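PDB 4ACY: endo-alpha-mannosidase, which hydrolyses alpha-mannosidic bonds within glycan chains, consistent with N-glycan processing by the endo-acting glycoside hydrolases of family 99. Local coordinates for residues D40-F45 with I322-F327; N89-L94 with V340-D345; D243-Y248 with K275-S280. All coordinates share one frame; numbering follows the deposited sequence.

How the contacts relate
Contacts 1 and 3 belong to one closed, eight-stranded parallel barrel. Contact 1 joins the last strand to the first, and contact 3 joins the sixth to the seventh; their centres lie about 12 Å apart. Between neighbouring strands 276-281 and 322-324, S323 OG lies 2.7 Å from S280 OG; a second link, T325 OG1 to Y248 O (2.6 Å), reaches the loop after 244-246. Both are probable hydrogen bonds. A bound formic acid, probably from the crystallisation liquor, lies about 4 Å from the Y248 side chain; its place near the C-terminal strand ends is consistent with the usual active-site side of such barrels. Contact 2 joins peripheral loops, its centre about 24 Å from that of contact 1.

Contact 1 (D40-F45 with I322-F327); sequences DHTISF and ISITSF
With CG anti to its carbonyl carbon (chi1 -72°), F45 sends its ring back along strand 322-324, where T325, its OG1 likewise anti to the carbonyl carbon (chi1 -60°), meets the ring edge. OG1 lies near the ring plane, 3.3 Å from F45 CD2. Farther along the ring S323 takes over, its CB 3.6 Å from F45 CE2. Serine is small enough to let the ring lie beside its strand, and its hydroxyl is held by S280 OG and P279 O. T325 OG1 is hydrogen-bonded to Y248 O, so both hydroxyls beside the ring have polar partners.

Backbone N-H to O hydrogen bonds lace the parallel strands, from I322 N to H41 O, through I43 N to I322 O and I324 N to I43 O (2.8 Å), to F45 N to I324 O. Past the cis peptide between T325 and S326 the chain carries on beside F45, and F327 N reaches F45 O at 2.9 Å in a more bent bond (138°). On the face carrying T42, S44, I322 and I324, the threonine methyl T42 CG2 meets the delta methyl I324 CD1 at 3.8 Å, the side chains slanting across one another, while T42 OG1 turns to D39.

This pairing of last strand with first closes the (beta/alpha)8 barrel. Helices 305-316 and 359-376 cover the T42 and I324 face, while strands 117-124 and 276-281 extend the sheet beyond 42-46 and 322-324.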
ATOM      1  N   ASP A  40      -7.233   4.464 -13.653  1.00 20.73           N
ATOM      2  CA  ASP A  40      -7.086   5.474 -12.621  1.00 20.44           C
ATOM      3  C   ASP A  40      -7.945   5.234 -11.377  1.00 19.54           C
ATOM      4  O   ASP A  40      -8.062   6.117 -10.552  1.00 19.79           O
ATOM      5  CB  ASP A  40      -7.320   6.886 -13.192  1.00 21.96           C
ATOM      6  CG  ASP A  40      -8.697   7.061 -13.797  1.00 22.97           C
ATOM      7  OD1 ASP A  40      -9.609   6.260 -13.512  1.00 23.10           O
ATOM      8  OD2 ASP A  40      -8.864   8.012 -14.595  1.00 24.50           O
ATOM      9  N   HIS A  41      -8.528   4.049 -11.246  1.00 18.85           N
ATOM     10  CA  HIS A  41      -9.265   3.685 -10.034  1.00 18.22           C
ATOM     11  C   HIS A  41      -8.632   2.458  -9.374  1.00 17.16           C
ATOM     12  O   HIS A  41      -9.250   1.830  -8.518  1.00 16.85           O
ATOM     13  CB  HIS A  41     -10.748   3.412 -10.353  1.00 19.05           C
ATOM     14  CG  HIS A  41     -11.597   4.648 -10.387  1.00 20.27           C
ATOM     15  ND1 HIS A  41     -11.384   5.679 -11.276  1.00 21.19           N
ATOM     16  CD2 HIS A  41     -12.670   5.011  -9.645  1.00 20.20           C
ATOM     17  CE1 HIS A  41     -12.275   6.633 -11.069  1.00 20.86           C
ATOM     18  NE2 HIS A  41     -13.066   6.252 -10.084  1.00 21.66           N
ATOM     19  N   THR A  42      -7.409   2.131  -9.789  1.00 16.05           N
ATOM     20  CA  THR A  42      -6.663   1.000  -9.218  1.00 15.65           C
ATOM     21  C   THR A  42      -5.384   1.550  -8.640  1.00 15.35           C
ATOM     22  O   THR A  42      -4.642   2.238  -9.333  1.00 15.05           O
ATOM     23  CB  THR A  42      -6.342  -0.042 -10.297  1.00 15.65           C
ATOM     24  OG1 THR A  42      -7.562  -0.495 -10.891  1.00 16.42           O
ATOM     25  CG2 THR A  42      -5.592  -1.249  -9.699  1.00 15.73           C
ATOM     26  N   ILE A  43      -5.135   1.256  -7.357  1.00 15.27           N
ATOM     27  CA  ILE A  43      -4.084   1.930  -6.623  1.00 14.67           C
ATOM     28  C   ILE A  43      -3.173   0.904  -5.949  1.00 14.42           C
ATOM     29  O   ILE A  43      -3.629   0.135  -5.126  1.00 15.36           O
ATOM     30  CB  ILE A  43      -4.679   2.858  -5.527  1.00 14.96           C
ATOM     31  CG1 ILE A  43      -5.703   3.837  -6.149  1.00 14.82           C
ATOM     32  CG2 ILE A  43      -3.573   3.629  -4.857  1.00 14.97           C
ATOM     33  CD1 ILE A  43      -6.648   4.506  -5.132  1.00 16.41           C
ATOM     34  N   SER A  44      -1.901   0.880  -6.307  1.00 14.16           N
ATOM     35  CA  SER A  44      -0.984  -0.056  -5.646  1.00 13.91           C
ATOM     36  C   SER A  44      -0.438   0.569  -4.369  1.00 13.98           C
ATOM     37  O   SER A  44      -0.278   1.790  -4.281  1.00 14.58           O
ATOM     38  CB  SER A  44       0.181  -0.446  -6.553  1.00 13.87           C
ATOM     39  OG  SER A  44       1.066   0.662  -6.753  1.00 14.01           O
ATOM     40  N   PHE A  45      -0.112  -0.265  -3.396  1.00 13.43           N
ATOM     41  CA  PHE A  45       0.652   0.244  -2.251  1.00 13.38           C
ATOM     42  C   PHE A  45       2.165   0.121  -2.522  1.00 13.15           C
ATOM     43  O   PHE A  45       2.712  -0.989  -2.697  1.00 13.05           O
ATOM     44  CB  PHE A  45       0.194  -0.406  -0.932  1.00 13.35           C
ATOM     45  CG  PHE A  45      -1.158   0.093  -0.485  1.00 13.36           C
ATOM     46  CD1 PHE A  45      -1.347   1.460  -0.214  1.00 13.61           C
ATOM     47  CD2 PHE A  45      -2.245  -0.772  -0.386  1.00 13.51           C
ATOM     48  CE1 PHE A  45      -2.622   1.949   0.156  1.00 13.24           C
ATOM     49  CE2 PHE A  45      -3.510  -0.290   0.003  1.00 13.28           C
ATOM     50  CZ  PHE A  45      -3.701   1.063   0.265  1.00 13.33           C
ATOM     51  N   ILE A 322     -10.141   0.014  -6.266  1.00 15.81           N
ATOM     52  CA  ILE A 322      -9.499  -1.164  -5.681  1.00 15.51           C
ATOM     53  C   ILE A 322      -8.057  -0.827  -5.392  1.00 15.15           C
ATOM     54  O   ILE A 322      -7.380  -0.203  -6.213  1.00 15.05           O
ATOM     55  CB  ILE A 322      -9.655  -2.417  -6.593  1.00 15.68           C
ATOM     56  CG1 ILE A 322     -11.131  -2.842  -6.634  1.00 15.76           C
ATOM     57  CG2 ILE A 322      -8.755  -3.597  -6.095  1.00 15.90           C
ATOM     58  CD1 ILE A 322     -11.409  -4.013  -7.587  1.00 15.90           C
ATOM     59  N   SER A 323      -7.587  -1.223  -4.209  1.00 14.59           N
ATOM     60  CA  SER A 323      -6.194  -1.054  -3.866  1.00 14.15           C
ATOM     61  C   SER A 323      -5.506  -2.407  -3.820  1.00 13.91           C
ATOM     62  O   SER A 323      -6.124  -3.436  -3.521  1.00 13.96           O
ATOM     63  CB  SER A 323      -6.020  -0.280  -2.547  1.00 13.71           C
ATOM     64  OG  SER A 323      -6.688  -0.927  -1.459  1.00 13.77           O
ATOM     65  N   ILE A 324      -4.220  -2.395  -4.144  1.00 14.08           N
ATOM     66  CA  ILE A 324      -3.430  -3.610  -4.216  1.00 14.09           C
ATOM     67  C   ILE A 324      -2.338  -3.594  -3.144  1.00 13.84           C
ATOM     68  O   ILE A 324      -1.440  -2.743  -3.141  1.00 14.25           O
ATOM     69  CB  ILE A 324      -2.814  -3.811  -5.626  1.00 13.99           C
ATOM     70  CG1 ILE A 324      -3.940  -3.955  -6.668  1.00 14.34           C
ATOM     71  CG2 ILE A 324      -1.910  -5.056  -5.642  1.00 13.74           C
ATOM     72  CD1 ILE A 324      -3.432  -3.990  -8.092  1.00 14.64           C
ATOM     73  N   THR A 325      -2.445  -4.562  -2.237  1.00 13.91           N
ATOM     74  CA  THR A 325      -1.447  -4.775  -1.206  1.00 13.42           C
ATOM     75  C   THR A 325      -0.646  -6.011  -1.635  1.00 13.17           C
ATOM     76  O   THR A 325      -1.093  -7.126  -1.391  1.00 13.10           O
ATOM     77  CB  THR A 325      -2.125  -5.024   0.160  1.00 13.64           C
ATOM     78  OG1 THR A 325      -2.923  -3.878   0.509  1.00 13.54           O
ATOM     79  CG2 THR A 325      -1.047  -5.266   1.252  1.00 13.64           C
ATOM     80  N   SER A 326       0.508  -5.845  -2.290  1.00 13.19           N
ATOM     81  CA  SER A 326       1.192  -4.568  -2.490  1.00 13.09           C
ATOM     82  C   SER A 326       1.940  -4.592  -3.811  1.00 13.10           C
ATOM     83  O   SER A 326       2.119  -5.653  -4.395  1.00 12.55           O
ATOM     84  CB  SER A 326       2.229  -4.374  -1.373  1.00 13.18           C
ATOM     85  OG  SER A 326       3.157  -5.455  -1.362  1.00 13.29           O
ATOM     86  N   PHE A 327       2.414  -3.438  -4.279  1.00 13.17           N
ATOM     87  CA  PHE A 327       3.452  -3.514  -5.288  1.00 13.24           C
ATOM     88  C   PHE A 327       4.710  -4.185  -4.706  1.00 13.31           C
ATOM     89  O   PHE A 327       5.239  -5.131  -5.280  1.00 12.99           O
ATOM     90  CB  PHE A 327       3.817  -2.152  -5.874  1.00 13.70           C
ATOM     91  CG  PHE A 327       4.880  -2.255  -6.946  1.00 14.01           C
ATOM     92  CD1 PHE A 327       4.586  -2.879  -8.155  1.00 14.82           C
ATOM     93  CD2 PHE A 327       6.175  -1.803  -6.718  1.00 14.53           C
ATOM     94  CE1 PHE A 327       5.554  -3.032  -9.134  1.00 14.67           C
ATOM     95  CE2 PHE A 327       7.147  -1.947  -7.697  1.00 14.76           C
ATOM     96  CZ  PHE A 327       6.829  -2.553  -8.908  1.00 14.85           C
TER

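Contact 2 (N89-L94 with V340-D345); sequences NFYPEL and VSKKCD
Y91 and K342 meet face to chain: the lysine's methylenes run along one side of the phenol ring. K342 CB lies by Y91 CG, and K342 CG stands over the face, 3.8 Å from the ring centroid and 15° off its normal, a CH-pi contact. The bend at chi2 (66°) brings CE back to Y91 CZ at 3.8 Å. Lysine suits this place because its long aliphatic part can cover an aromatic face while the ammonium continues outward, where D84 is a long and weak ionic partner. K342 is modelled in two conformers, and the details of this path hold for one of them and are less certain. P92 CD lies against the opposite face of the ring, and Y349 meets the ring edge-to-face.

Both segments belong to long connections of the (beta/alpha)8 barrel. Residues 89-94 come before helix 102-115, and helix 359-376 follows residues 340-345, so the contact ties the excursion after the first barrel strand to the one after the last.

V340 supplies the backbone link, its N donating to Y91 O at 2.9 Å in a nearly straight bond (164°). Its two methyls divide between Y91 and E93: CG2 reaches Y91 CD1 at 4.0 Å, and CG1 packs on E93 CB at 3.8 Å, a division of contacts suited to a beta-branched residue. An alanine in place of Y91 would probably leave the K342 methylenes and V340 CG2 without their aromatic surface and K342 free to turn. Water 1 accepts from Y91 N at 2.9 Å and probably donates to V340 O.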
ATOM      1  N   ASN A  89      10.811 -13.263   2.248  1.00 15.91           N
ATOM      2  CA  ASN A  89      10.731 -14.678   1.908  1.00 16.41           C
ATOM      3  C   ASN A  89      10.846 -14.957   0.407  1.00 16.31           C
ATOM      4  O   ASN A  89      11.063 -16.098   0.007  1.00 16.81           O
ATOM      5  CB  ASN A  89       9.437 -15.287   2.427  1.00 16.19           C
ATOM      6  CG  ASN A  89       9.452 -15.484   3.939  1.00 16.54           C
ATOM      7  OD1 ASN A  89       9.549 -16.630   4.441  1.00 17.24           O
ATOM      8  ND2 ASN A  89       9.386 -14.386   4.672  1.00 15.34           N
ATOM      9  N   PHE A  90      10.626 -13.922  -0.400  1.00 16.23           N
ATOM     10  CA  PHE A  90      10.861 -13.983  -1.856  1.00 15.87           C
ATOM     11  C   PHE A  90      12.086 -13.131  -2.167  1.00 16.31           C
ATOM     12  O   PHE A  90      12.543 -12.368  -1.320  1.00 16.71           O
ATOM     13  CB  PHE A  90       9.643 -13.412  -2.607  1.00 16.28           C
ATOM     14  CG  PHE A  90       8.394 -14.263  -2.529  1.00 16.07           C
ATOM     15  CD1 PHE A  90       7.504 -14.150  -1.455  1.00 15.96           C
ATOM     16  CD2 PHE A  90       8.082 -15.160  -3.555  1.00 16.43           C
ATOM     17  CE1 PHE A  90       6.328 -14.923  -1.396  1.00 16.12           C
ATOM     18  CE2 PHE A  90       6.919 -15.938  -3.514  1.00 16.26           C
ATOM     19  CZ  PHE A  90       6.032 -15.829  -2.425  1.00 17.06           C
ATOM     20  N   TYR A  91      12.616 -13.231  -3.391  1.00 16.02           N
ATOM     21  CA  TYR A  91      13.811 -12.481  -3.749  1.00 16.62           C
ATOM     22  C   TYR A  91      13.520 -11.650  -5.003  1.00 16.12           C
ATOM     23  O   TYR A  91      13.069 -12.204  -6.012  1.00 16.04           O
ATOM     24  CB  TYR A  91      14.987 -13.439  -4.000  1.00 17.17           C
ATOM     25  CG  TYR A  91      16.307 -12.729  -4.051  1.00 18.11           C
ATOM     26  CD1 TYR A  91      16.753 -12.125  -5.227  1.00 18.76           C
ATOM     27  CD2 TYR A  91      17.105 -12.624  -2.911  1.00 18.91           C
ATOM     28  CE1 TYR A  91      17.958 -11.433  -5.263  1.00 19.45           C
ATOM     29  CE2 TYR A  91      18.308 -11.935  -2.939  1.00 19.48           C
ATOM     30  CZ  TYR A  91      18.725 -11.347  -4.123  1.00 20.06           C
ATOM     31  OH  TYR A  91      19.915 -10.662  -4.162  1.00 22.51           O
ATOM     32  N   PRO A  92      13.781 -10.331  -4.957  1.00 16.50           N
ATOM     33  CA  PRO A  92      13.409  -9.503  -6.119  1.00 16.45           C
ATOM     34  C   PRO A  92      14.230  -9.766  -7.391  1.00 16.89           C
ATOM     35  O   PRO A  92      15.454  -9.954  -7.327  1.00 16.94           O
ATOM     36  CB  PRO A  92      13.714  -8.082  -5.650  1.00 16.55           C
ATOM     37  CG  PRO A  92      13.641  -8.134  -4.135  1.00 16.61           C
ATOM     38  CD  PRO A  92      14.271  -9.501  -3.839  1.00 16.41           C
ATOM     39  N   GLU A  93      13.550  -9.720  -8.529  1.00 17.54           N
ATOM     40  CA  GLU A  93      14.233  -9.698  -9.817  1.00 18.20           C
ATOM     41  C   GLU A  93      15.290  -8.585  -9.850  1.00 18.59           C
ATOM     42  O   GLU A  93      16.404  -8.780 -10.370  1.00 19.05           O
ATOM     43  CB  GLU A  93      13.229  -9.512 -10.950  1.00 18.97           C
ATOM     44  CG  GLU A  93      13.926  -9.551 -12.312  1.00 19.72           C
ATOM     45  CD  GLU A  93      13.041  -9.178 -13.476  1.00 21.13           C
ATOM     46  OE1 GLU A  93      11.964  -8.596 -13.286  1.00 20.79           O
ATOM     47  OE2 GLU A  93      13.453  -9.473 -14.614  1.00 22.63           O
ATOM     48  N   LEU A  94      14.953  -7.430  -9.275  1.00 18.10           N
ATOM     49  CA  LEU A  94      15.857  -6.272  -9.290  1.00 18.28           C
ATOM     50  C   LEU A  94      16.902  -6.273  -8.162  1.00 18.58           C
ATOM     51  O   LEU A  94      17.657  -5.310  -7.987  1.00 19.09           O
ATOM     52  CB  LEU A  94      15.048  -4.966  -9.333  1.00 18.41           C
ATOM     53  CG  LEU A  94      14.161  -4.801 -10.567  1.00 19.31           C
ATOM     54  CD1 LEU A  94      13.402  -3.494 -10.479  1.00 18.78           C
ATOM     55  CD2 LEU A  94      14.980  -4.812 -11.859  1.00 19.55           C
ATOM     56  N   VAL A 340      12.373 -13.749  -8.366  1.00 17.05           N
ATOM     57  CA  VAL A 340      13.150 -14.797  -9.064  1.00 17.65           C
ATOM     58  C   VAL A 340      13.541 -15.931  -8.124  1.00 18.31           C
ATOM     59  O   VAL A 340      13.603 -15.742  -6.901  1.00 17.87           O
ATOM     60  CB  VAL A 340      14.446 -14.214  -9.700  1.00 17.58           C
ATOM     61  CG1 VAL A 340      14.085 -13.202 -10.772  1.00 17.62           C
ATOM     62  CG2 VAL A 340      15.366 -13.571  -8.639  1.00 17.73           C
ATOM     63  N   SER A 341      13.823 -17.108  -8.683  1.00 18.96           N
ATOM     64  CA  SER A 341      14.385 -18.191  -7.884  0.50 19.41           C
ATOM     65  C   SER A 341      15.754 -17.763  -7.360  1.00 19.78           C
ATOM     66  O   SER A 341      16.535 -17.112  -8.075  1.00 20.01           O
ATOM     67  CB  SER A 341      14.493 -19.470  -8.712  0.50 19.46           C
ATOM     68  OG  SER A 341      15.123 -19.214  -9.954  0.50 19.35           O
ATOM     69  N   LYS A 342      16.034 -18.105  -6.101  1.00 20.35           N
ATOM     70  CA  LYS A 342      17.273 -17.706  -5.443  0.50 21.00           C
ATOM     71  C   LYS A 342      17.504 -18.564  -4.210  1.00 21.67           C
ATOM     72  O   LYS A 342      16.556 -18.883  -3.482  1.00 20.88           O
ATOM     73  CB  LYS A 342      17.217 -16.228  -5.029  0.50 21.24           C
ATOM     74  CG  LYS A 342      18.543 -15.622  -4.536  0.50 21.35           C
ATOM     75  CD  LYS A 342      19.584 -15.554  -5.649  0.50 21.74           C
ATOM     76  CE  LYS A 342      20.571 -14.418  -5.423  0.50 22.10           C
ATOM     77  NZ  LYS A 342      21.348 -14.125  -6.662  0.50 22.64           N
ATOM     78  N   LYS A 343      18.769 -18.946  -4.017  1.00 23.01           N
ATOM     79  CA  LYS A 343      19.266 -19.581  -2.799  1.00 25.42           C
ATOM     80  C   LYS A 343      20.547 -18.855  -2.380  1.00 26.83           C
ATOM     81  O   LYS A 343      21.310 -18.383  -3.221  1.00 28.99           O
ATOM     82  CB  LYS A 343      19.570 -21.061  -3.047  1.00 25.73           C
ATOM     83  N   CYS A 344      20.768 -18.734  -1.077  1.00 27.79           N
ATOM     84  CA  CYS A 344      22.072 -18.338  -0.550  1.00 29.07           C
ATOM     85  C   CYS A 344      22.386 -19.302   0.585  1.00 29.18           C
ATOM     86  O   CYS A 344      21.565 -20.163   0.900  1.00 28.81           O
ATOM     87  CB  CYS A 344      22.052 -16.892  -0.061  1.00 29.37           C
ATOM     88  SG  CYS A 344      20.970 -16.583   1.338  1.00 30.93           S
ATOM     89  N   ASP A 345      23.570 -19.169   1.182  1.00 30.64           N
ATOM     90  CA  ASP A 345      23.979 -20.038   2.291  1.00 31.99           C
ATOM     91  C   ASP A 345      22.954 -20.015   3.420  1.00 31.11           C
ATOM     92  O   ASP A 345      22.634 -21.051   4.016  1.00 31.16           O
ATOM     93  CB  ASP A 345      25.354 -19.614   2.828  1.00 34.08           C
ATOM     94  CG  ASP A 345      26.480 -19.904   1.852  1.00 36.23           C
ATOM     95  OD1 ASP A 345      26.328 -20.836   1.027  1.00 37.93           O
ATOM     96  OD2 ASP A 345      27.521 -19.202   1.912  1.00 37.00           O
TER
HETATM   97  O   HOH W   1      11.596 -15.151  -5.248  1.00 17.27           O

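Contact 3 (D243-Y248 with K275-S280); sequences DGFYTY and KLFIPS
F245 and F277 lean on each other from neighbouring parallel strands, and the F245 side chain can be followed outward. From CB, a chi1 of 54° sets CG between the backbone N and the carbonyl carbon, which swings the ring toward strand 276-278. CD1 then lies 3.9 Å from L276 O, and CE1 has K275 CB at the ring edge. On the other flank CE2 presses on F277 CD1 at 3.3 Å, and at the tip CZ meets F277 CB at 3.7 Å. The rings, tilted by 24°, are offset with little overlap, while F277 CA sits over the F245 face.

Hydrogen bonds from L276 N to D243 O, F245 N to L276 O and I278 N to F245 O pair the strands. G244 fits beside L276 because any CB would fall about 2.2 Å from L276 O. Where this regular bonding gives out, the T247 hydroxyl suits: OG1 accepts from S280 N at 2.9 Å and donates to water 2, which donates to S280 O. Y248 N makes a weak bond to S280 OG, itself hydrogen-bonded to S323 OG.

The segments carry the two strands of a beta-alpha-beta unit whose helix, 263-272, packs over F245, T247 and F277, large apolar rings suiting that buried interface. On the other face Y246 and I278 point into the barrel, both touching F191 of strand 189-192, while strand 223-227 pairs with 244-246 along the edge away from strand 276-281.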
ATOM      1  N   ASP A 243     -13.709  10.474   4.423  1.00 19.94           N
ATOM      2  CA  ASP A 243     -14.439  10.305   3.173  1.00 19.63           C
ATOM      3  C   ASP A 243     -14.642   8.862   2.777  1.00 19.36           C
ATOM      4  O   ASP A 243     -15.453   8.559   1.894  1.00 20.02           O
ATOM      5  CB  ASP A 243     -13.703  11.054   2.071  1.00 19.37           C
ATOM      6  CG  ASP A 243     -13.558  12.505   2.402  1.00 19.69           C
ATOM      7  OD1 ASP A 243     -14.537  13.252   2.173  1.00 20.82           O
ATOM      8  OD2 ASP A 243     -12.500  12.898   2.932  1.00 18.72           O
ATOM      9  N   GLY A 244     -13.892   7.971   3.414  1.00 19.14           N
ATOM     10  CA  GLY A 244     -14.015   6.569   3.095  1.00 17.43           C
ATOM     11  C   GLY A 244     -13.116   5.691   3.933  1.00 17.25           C
ATOM     12  O   GLY A 244     -12.527   6.140   4.923  1.00 16.94           O
ATOM     13  N   PHE A 245     -13.021   4.437   3.514  1.00 16.99           N
ATOM     14  CA  PHE A 245     -12.270   3.437   4.285  1.00 16.60           C
ATOM     15  C   PHE A 245     -11.636   2.375   3.405  1.00 15.96           C
ATOM     16  O   PHE A 245     -12.155   2.047   2.339  1.00 16.48           O
ATOM     17  CB  PHE A 245     -13.168   2.766   5.343  1.00 17.04           C
ATOM     18  CG  PHE A 245     -14.427   2.173   4.794  1.00 17.56           C
ATOM     19  CD1 PHE A 245     -15.554   2.969   4.592  1.00 18.08           C
ATOM     20  CD2 PHE A 245     -14.515   0.806   4.519  1.00 17.94           C
ATOM     21  CE1 PHE A 245     -16.744   2.412   4.087  1.00 18.05           C
ATOM     22  CE2 PHE A 245     -15.702   0.244   4.026  1.00 18.01           C
ATOM     23  CZ  PHE A 245     -16.814   1.052   3.813  1.00 17.79           C
ATOM     24  N   TYR A 246     -10.505   1.837   3.868  1.00 15.05           N
ATOM     25  CA  TYR A 246      -9.819   0.744   3.170  1.00 14.48           C
ATOM     26  C   TYR A 246      -9.430  -0.321   4.165  1.00 14.21           C
ATOM     27  O   TYR A 246      -9.558  -0.105   5.380  1.00 14.13           O
ATOM     28  CB  TYR A 246      -8.594   1.239   2.372  1.00 13.98           C
ATOM     29  CG  TYR A 246      -7.345   1.604   3.169  1.00 13.88           C
ATOM     30  CD1 TYR A 246      -7.370   2.593   4.166  1.00 13.71           C
ATOM     31  CD2 TYR A 246      -6.120   0.985   2.886  1.00 13.70           C
ATOM     32  CE1 TYR A 246      -6.198   2.930   4.886  1.00 13.57           C
ATOM     33  CE2 TYR A 246      -4.943   1.330   3.567  1.00 13.35           C
ATOM     34  CZ  TYR A 246      -4.991   2.296   4.580  1.00 13.55           C
ATOM     35  OH  TYR A 246      -3.855   2.661   5.272  1.00 13.33           O
ATOM     36  N   THR A 247      -8.972  -1.459   3.657  1.00 14.49           N
ATOM     37  CA  THR A 247      -8.829  -2.659   4.495  1.00 14.57           C
ATOM     38  C   THR A 247      -7.386  -3.096   4.692  1.00 14.73           C
ATOM     39  O   THR A 247      -7.069  -3.787   5.673  1.00 14.91           O
ATOM     40  CB  THR A 247      -9.661  -3.830   3.960  1.00 15.11           C
ATOM     41  OG1 THR A 247      -9.199  -4.204   2.659  1.00 15.40           O
ATOM     42  CG2 THR A 247     -11.138  -3.436   3.885  1.00 15.66           C
ATOM     43  N   TYR A 248      -6.538  -2.689   3.745  1.00 14.04           N
ATOM     44  CA  TYR A 248      -5.099  -2.960   3.708  1.00 13.90           C
ATOM     45  C   TYR A 248      -4.643  -4.430   3.663  1.00 13.99           C
ATOM     46  O   TYR A 248      -4.026  -4.862   2.689  1.00 13.63           O
ATOM     47  CB  TYR A 248      -4.272  -2.173   4.752  1.00 13.65           C
ATOM     48  CG  TYR A 248      -2.821  -2.373   4.433  1.00 13.32           C
ATOM     49  CD1 TYR A 248      -2.244  -1.713   3.350  1.00 13.38           C
ATOM     50  CD2 TYR A 248      -2.054  -3.324   5.124  1.00 13.33           C
ATOM     51  CE1 TYR A 248      -0.921  -1.952   2.980  1.00 13.69           C
ATOM     52  CE2 TYR A 248      -0.710  -3.574   4.755  1.00 13.69           C
ATOM     53  CZ  TYR A 248      -0.162  -2.877   3.688  1.00 13.61           C
ATOM     54  OH  TYR A 248       1.154  -3.090   3.309  1.00 14.18           O
ATOM     55  N   LYS A 275     -19.875   7.194   1.626  1.00 24.19           N
ATOM     56  CA  LYS A 275     -18.434   6.990   1.843  1.00 23.28           C
ATOM     57  C   LYS A 275     -17.853   6.129   0.724  1.00 22.46           C
ATOM     58  O   LYS A 275     -18.583   5.387   0.065  1.00 22.70           O
ATOM     59  CB  LYS A 275     -18.170   6.318   3.206  1.00 22.71           C
ATOM     60  CG  LYS A 275     -18.654   7.100   4.436  1.00 22.98           C
ATOM     61  CD  LYS A 275     -18.009   8.490   4.546  1.00 23.48           C
ATOM     62  CE  LYS A 275     -18.492   9.228   5.783  1.00 23.31           C
ATOM     63  NZ  LYS A 275     -18.089  10.671   5.821  1.00 23.53           N
ATOM     64  N   LEU A 276     -16.537   6.220   0.518  1.00 22.08           N
ATOM     65  CA  LEU A 276     -15.857   5.405  -0.472  1.00 21.13           C
ATOM     66  C   LEU A 276     -15.248   4.186   0.181  1.00 20.50           C
ATOM     67  O   LEU A 276     -14.406   4.318   1.070  1.00 21.18           O
ATOM     68  CB  LEU A 276     -14.741   6.192  -1.154  1.00 22.33           C
ATOM     69  CG  LEU A 276     -15.126   7.323  -2.108  1.00 22.91           C
ATOM     70  CD1 LEU A 276     -13.839   7.949  -2.604  1.00 23.43           C
ATOM     71  CD2 LEU A 276     -15.939   6.785  -3.284  1.00 22.74           C
ATOM     72  N   PHE A 277     -15.684   3.012  -0.255  1.00 18.82           N
ATOM     73  CA  PHE A 277     -15.075   1.748   0.162  1.00 18.17           C
ATOM     74  C   PHE A 277     -13.971   1.377  -0.819  1.00 17.66           C
ATOM     75  O   PHE A 277     -14.213   1.251  -2.032  1.00 17.82           O
ATOM     76  CB  PHE A 277     -16.150   0.658   0.204  1.00 18.07           C
ATOM     77  CG  PHE A 277     -15.629  -0.750   0.372  1.00 17.98           C
ATOM     78  CD1 PHE A 277     -14.586  -1.056   1.264  1.00 17.81           C
ATOM     79  CD2 PHE A 277     -16.218  -1.788  -0.348  1.00 17.96           C
ATOM     80  CE1 PHE A 277     -14.156  -2.374   1.411  1.00 17.89           C
ATOM     81  CE2 PHE A 277     -15.802  -3.093  -0.202  1.00 17.93           C
ATOM     82  CZ  PHE A 277     -14.770  -3.393   0.686  1.00 17.84           C
ATOM     83  N   ILE A 278     -12.759   1.189  -0.294  1.00 16.97           N
ATOM     84  CA  ILE A 278     -11.639   0.785  -1.147  1.00 16.52           C
ATOM     85  C   ILE A 278     -11.048  -0.520  -0.603  1.00 16.46           C
ATOM     86  O   ILE A 278     -10.176  -0.485   0.258  1.00 17.04           O
ATOM     87  CB  ILE A 278     -10.542   1.902  -1.246  1.00 16.10           C
ATOM     88  CG1 ILE A 278     -11.195   3.262  -1.583  1.00 16.16           C
ATOM     89  CG2 ILE A 278      -9.453   1.484  -2.256  1.00 16.45           C
ATOM     90  CD1 ILE A 278     -10.182   4.364  -1.829  1.00 16.14           C
ATOM     91  N   PRO A 279     -11.540  -1.681  -1.083  1.00 16.14           N
ATOM     92  CA  PRO A 279     -10.979  -2.944  -0.601  1.00 15.67           C
ATOM     93  C   PRO A 279      -9.514  -3.040  -1.004  1.00 15.64           C
ATOM     94  O   PRO A 279      -9.103  -2.428  -2.005  1.00 15.57           O
ATOM     95  CB  PRO A 279     -11.789  -4.008  -1.343  1.00 16.00           C
ATOM     96  CG  PRO A 279     -12.342  -3.291  -2.568  1.00 15.78           C
ATOM     97  CD  PRO A 279     -12.583  -1.880  -2.104  1.00 15.92           C
ATOM     98  N   SER A 280      -8.740  -3.783  -0.218  1.00 15.18           N
ATOM     99  CA  SER A 280      -7.358  -4.072  -0.563  1.00 15.36           C
ATOM    100  C   SER A 280      -7.182  -5.543  -0.896  1.00 15.20           C
ATOM    101  O   SER A 280      -7.580  -6.420  -0.121  1.00 14.78           O
ATOM    102  CB  SER A 280      -6.405  -3.661   0.564  1.00 15.31           C
ATOM    103  OG  SER A 280      -6.575  -2.292   0.908  1.00 15.41           O
TER
HETATM  104  O   HOH W   2      -7.981  -6.541   2.560  1.00 15.36           O